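Local coordinates for peptide methionine sulfoxide reductase msrA/msrB (Neisseria meningitidis, PDB 3BQG), which reduces methionine sulfoxide in peptides and proteins back to methionine through its central MsrA domain, probably by way of a sulfenic acid intermediate, at residues Y43-V46 with S47-T51. The protein carries 1 engineered substitution. Residues are numbered along the deposited sequence; the frame is centred on the assembly and turned at random.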
ATOM      1  N   TYR A  43      -8.244 -12.597  -8.546  1.00 20.26           N
ATOM      2  CA  TYR A  43      -6.790 -12.590  -8.555  1.00 20.73           C
ATOM      3  C   TYR A  43      -6.303 -12.922  -9.967  1.00 20.77           C
ATOM      4  O   TYR A  43      -5.354 -12.314 -10.473  1.00 19.57           O
ATOM      5  CB  TYR A  43      -6.241 -13.628  -7.571  1.00 21.89           C
ATOM      6  CG  TYR A  43      -4.731 -13.641  -7.514  1.00 22.58           C
ATOM      7  CD1 TYR A  43      -4.023 -12.582  -6.934  1.00 22.84           C
ATOM      8  CD2 TYR A  43      -4.006 -14.688  -8.077  1.00 21.89           C
ATOM      9  CE1 TYR A  43      -2.633 -12.569  -6.921  1.00 23.33           C
ATOM     10  CE2 TYR A  43      -2.619 -14.684  -8.071  1.00 25.24           C
ATOM     11  CZ  TYR A  43      -1.937 -13.623  -7.495  1.00 23.66           C
ATOM     12  OH  TYR A  43      -0.564 -13.612  -7.526  1.00 27.39           O
ATOM     13  N   GLU A  44      -6.967 -13.885 -10.601  1.00 19.98           N
ATOM     14  CA  GLU A  44      -6.606 -14.300 -11.954  1.00 20.92           C
ATOM     15  C   GLU A  44      -6.878 -13.209 -12.988  1.00 20.32           C
ATOM     16  O   GLU A  44      -6.152 -13.094 -13.975  1.00 19.36           O
ATOM     17  CB  GLU A  44      -7.362 -15.576 -12.343  1.00 22.08           C
ATOM     18  CG  GLU A  44      -6.995 -16.815 -11.535  1.00 25.16           C
ATOM     19  CD  GLU A  44      -7.344 -16.689 -10.067  1.00 27.97           C
ATOM     20  OE1 GLU A  44      -8.428 -16.148  -9.758  1.00 27.99           O
ATOM     21  OE2 GLU A  44      -6.539 -17.144  -9.226  1.00 28.88           O
ATOM     22  N   ASP A  45      -7.925 -12.415 -12.774  1.00 19.19           N
ATOM     23  CA  ASP A  45      -8.249 -11.333 -13.705  1.00 20.02           C
ATOM     24  C   ASP A  45      -7.109 -10.319 -13.745  1.00 20.47           C
ATOM     25  O   ASP A  45      -6.655  -9.907 -14.817  1.00 20.71           O
ATOM     26  CB  ASP A  45      -9.534 -10.602 -13.286  1.00 19.18           C
ATOM     27  CG  ASP A  45     -10.791 -11.382 -13.618  1.00 21.86           C
ATOM     28  OD1 ASP A  45     -10.799 -12.098 -14.644  1.00 21.95           O
ATOM     29  OD2 ASP A  45     -11.781 -11.265 -12.864  1.00 19.43           O
ATOM     30  N   VAL A  46      -6.658  -9.921 -12.561  1.00 18.63           N
ATOM     31  CA  VAL A  46      -5.584  -8.947 -12.426  1.00 18.35           C
ATOM     32  C   VAL A  46      -4.235  -9.478 -12.909  1.00 20.70           C
ATOM     33  O   VAL A  46      -3.551  -8.834 -13.709  1.00 20.54           O
ATOM     34  CB  VAL A  46      -5.426  -8.508 -10.947  1.00 17.42           C
ATOM     35  CG1 VAL A  46      -4.341  -7.434 -10.825  1.00 14.80           C
ATOM     36  CG2 VAL A  46      -6.760  -7.993 -10.413  1.00 15.11           C
ATOM     37  N   SER A  47      -3.862 -10.656 -12.419  1.00 19.70           N
ATOM     38  CA  SER A  47      -2.581 -11.269 -12.756  1.00 20.33           C
ATOM     39  C   SER A  47      -2.436 -11.769 -14.183  1.00 20.58           C
ATOM     40  O   SER A  47      -1.349 -11.702 -14.761  1.00 19.73           O
ATOM     41  CB  SER A  47      -2.299 -12.445 -11.809  1.00 19.38           C
ATOM     42  OG  SER A  47      -2.426 -12.071 -10.449  1.00 20.86           O
ATOM     43  N   TYR A  48      -3.526 -12.262 -14.762  1.00 20.43           N
ATOM     44  CA  TYR A  48      -3.451 -12.830 -16.098  1.00 21.50           C
ATOM     45  C   TYR A  48      -4.344 -12.236 -17.176  1.00 22.40           C
ATOM     46  O   TYR A  48      -4.108 -12.475 -18.360  1.00 23.43           O
ATOM     47  CB  TYR A  48      -3.697 -14.342 -16.002  1.00 21.45           C
ATOM     48  CG  TYR A  48      -2.801 -15.017 -14.985  1.00 21.80           C
ATOM     49  CD1 TYR A  48      -1.414 -15.019 -15.144  1.00 24.38           C
ATOM     50  CD2 TYR A  48      -3.332 -15.614 -13.843  1.00 23.08           C
ATOM     51  CE1 TYR A  48      -0.576 -15.595 -14.185  1.00 24.48           C
ATOM     52  CE2 TYR A  48      -2.503 -16.191 -12.875  1.00 23.63           C
ATOM     53  CZ  TYR A  48      -1.128 -16.175 -13.056  1.00 25.70           C
ATOM     54  OH  TYR A  48      -0.298 -16.733 -12.110  1.00 28.60           O
ATOM     55  N   ARG A  49      -5.360 -11.467 -16.794  1.00 21.90           N
ATOM     56  CA  ARG A  49      -6.245 -10.892 -17.800  1.00 22.34           C
ATOM     57  C   ARG A  49      -6.146  -9.381 -17.964  1.00 22.59           C
ATOM     58  O   ARG A  49      -7.092  -8.727 -18.397  1.00 21.51           O
ATOM     59  CB  ARG A  49      -7.685 -11.323 -17.524  1.00 24.47           C
ATOM     60  CG  ARG A  49      -7.864 -12.828 -17.661  1.00 23.45           C
ATOM     61  CD  ARG A  49      -9.228 -13.300 -17.206  1.00 23.82           C
ATOM     62  NE  ARG A  49      -9.313 -14.758 -17.252  1.00 22.96           N
ATOM     63  CZ  ARG A  49      -9.727 -15.514 -16.239  1.00 24.39           C
ATOM     64  NH1 ARG A  49      -9.775 -16.837 -16.363  1.00 22.92           N
ATOM     65  NH2 ARG A  49     -10.092 -14.947 -15.096  1.00 25.17           N
ATOM     66  N   HIS A  50      -4.981  -8.847 -17.616  1.00 22.38           N
ATOM     67  CA  HIS A  50      -4.672  -7.428 -17.744  1.00 23.40           C
ATOM     68  C   HIS A  50      -5.788  -6.427 -17.442  1.00 22.20           C
ATOM     69  O   HIS A  50      -6.066  -5.539 -18.245  1.00 21.79           O
ATOM     70  CB  HIS A  50      -4.120  -7.179 -19.149  1.00 29.88           C
ATOM     71  CG  HIS A  50      -2.848  -7.917 -19.429  1.00 34.86           C
ATOM     72  ND1 HIS A  50      -1.614  -7.451 -19.028  1.00 37.49           N
ATOM     73  CD2 HIS A  50      -2.624  -9.119 -20.014  1.00 37.16           C
ATOM     74  CE1 HIS A  50      -0.685  -8.333 -19.354  1.00 40.18           C
ATOM     75  NE2 HIS A  50      -1.273  -9.355 -19.953  1.00 39.89           N
ATOM     76  N   THR A  51      -6.418  -6.555 -16.280  1.00 19.42           N
ATOM     77  CA  THR A  51      -7.476  -5.629 -15.911  1.00 17.86           C
ATOM     78  C   THR A  51      -6.888  -4.268 -15.496  1.00 17.55           C
ATOM     79  O   THR A  51      -7.609  -3.270 -15.429  1.00 16.45           O
ATOM     80  CB  THR A  51      -8.334  -6.196 -14.771  1.00 18.19           C
ATOM     81  OG1 THR A  51      -7.493  -6.544 -13.670  1.00 17.60           O
ATOM     82  CG2 THR A  51      -9.101  -7.425 -15.236  1.00 20.19           C
TER
HETATM   83  O   HOH W   1      -2.405  -9.304 -16.318  1.00 31.21           O
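Asp45 and Arg49, one turn apart on the short helix 43-48 and its exit, form an i to i+4 salt bridge, a worked example of a short helix braced by side chains one turn apart. Arg49 NH2 donates to Asp45 OD1 at 3.0 Å, the oxygen being met from above the carboxylate plane while it lies near the guanidinium plane; the two planes are turned 57° apart. The arginine chain runs extended from CG to NE, carrying its CD past the same oxygen. On another flank Ser47 OG, beside its own backbone N (chi1 -52°), returns to Tyr43 O at 2.9 Å. That carbonyl also accepts the nearly straight bond from Ser47 N, so two donors of one residue grip it. The same hydroxyl sits 3.3 Å above the centre of the Tyr43 ring. The C-terminal end is closed by the backbone: Arg49 N bonds to Asp45 O, with a weak second link to Glu44 O, and a water bridges Val46 O to His50 N, extending the turn beyond the helix. Further out, Gln94 NE2 also binds Ser47 OG, and Ser42 N holds Asp45 OD2 at the helix start. Tyr43 and Val46 pack on Tyr33 of strand 26-34, joining the helix to the central mixed sheet. Where the chain turns back, Thr51 CG2 rests 3.8 Å from Asp45 CB, and its OG1, buried without a polar partner, lies 3.3 Å from Val46 CA.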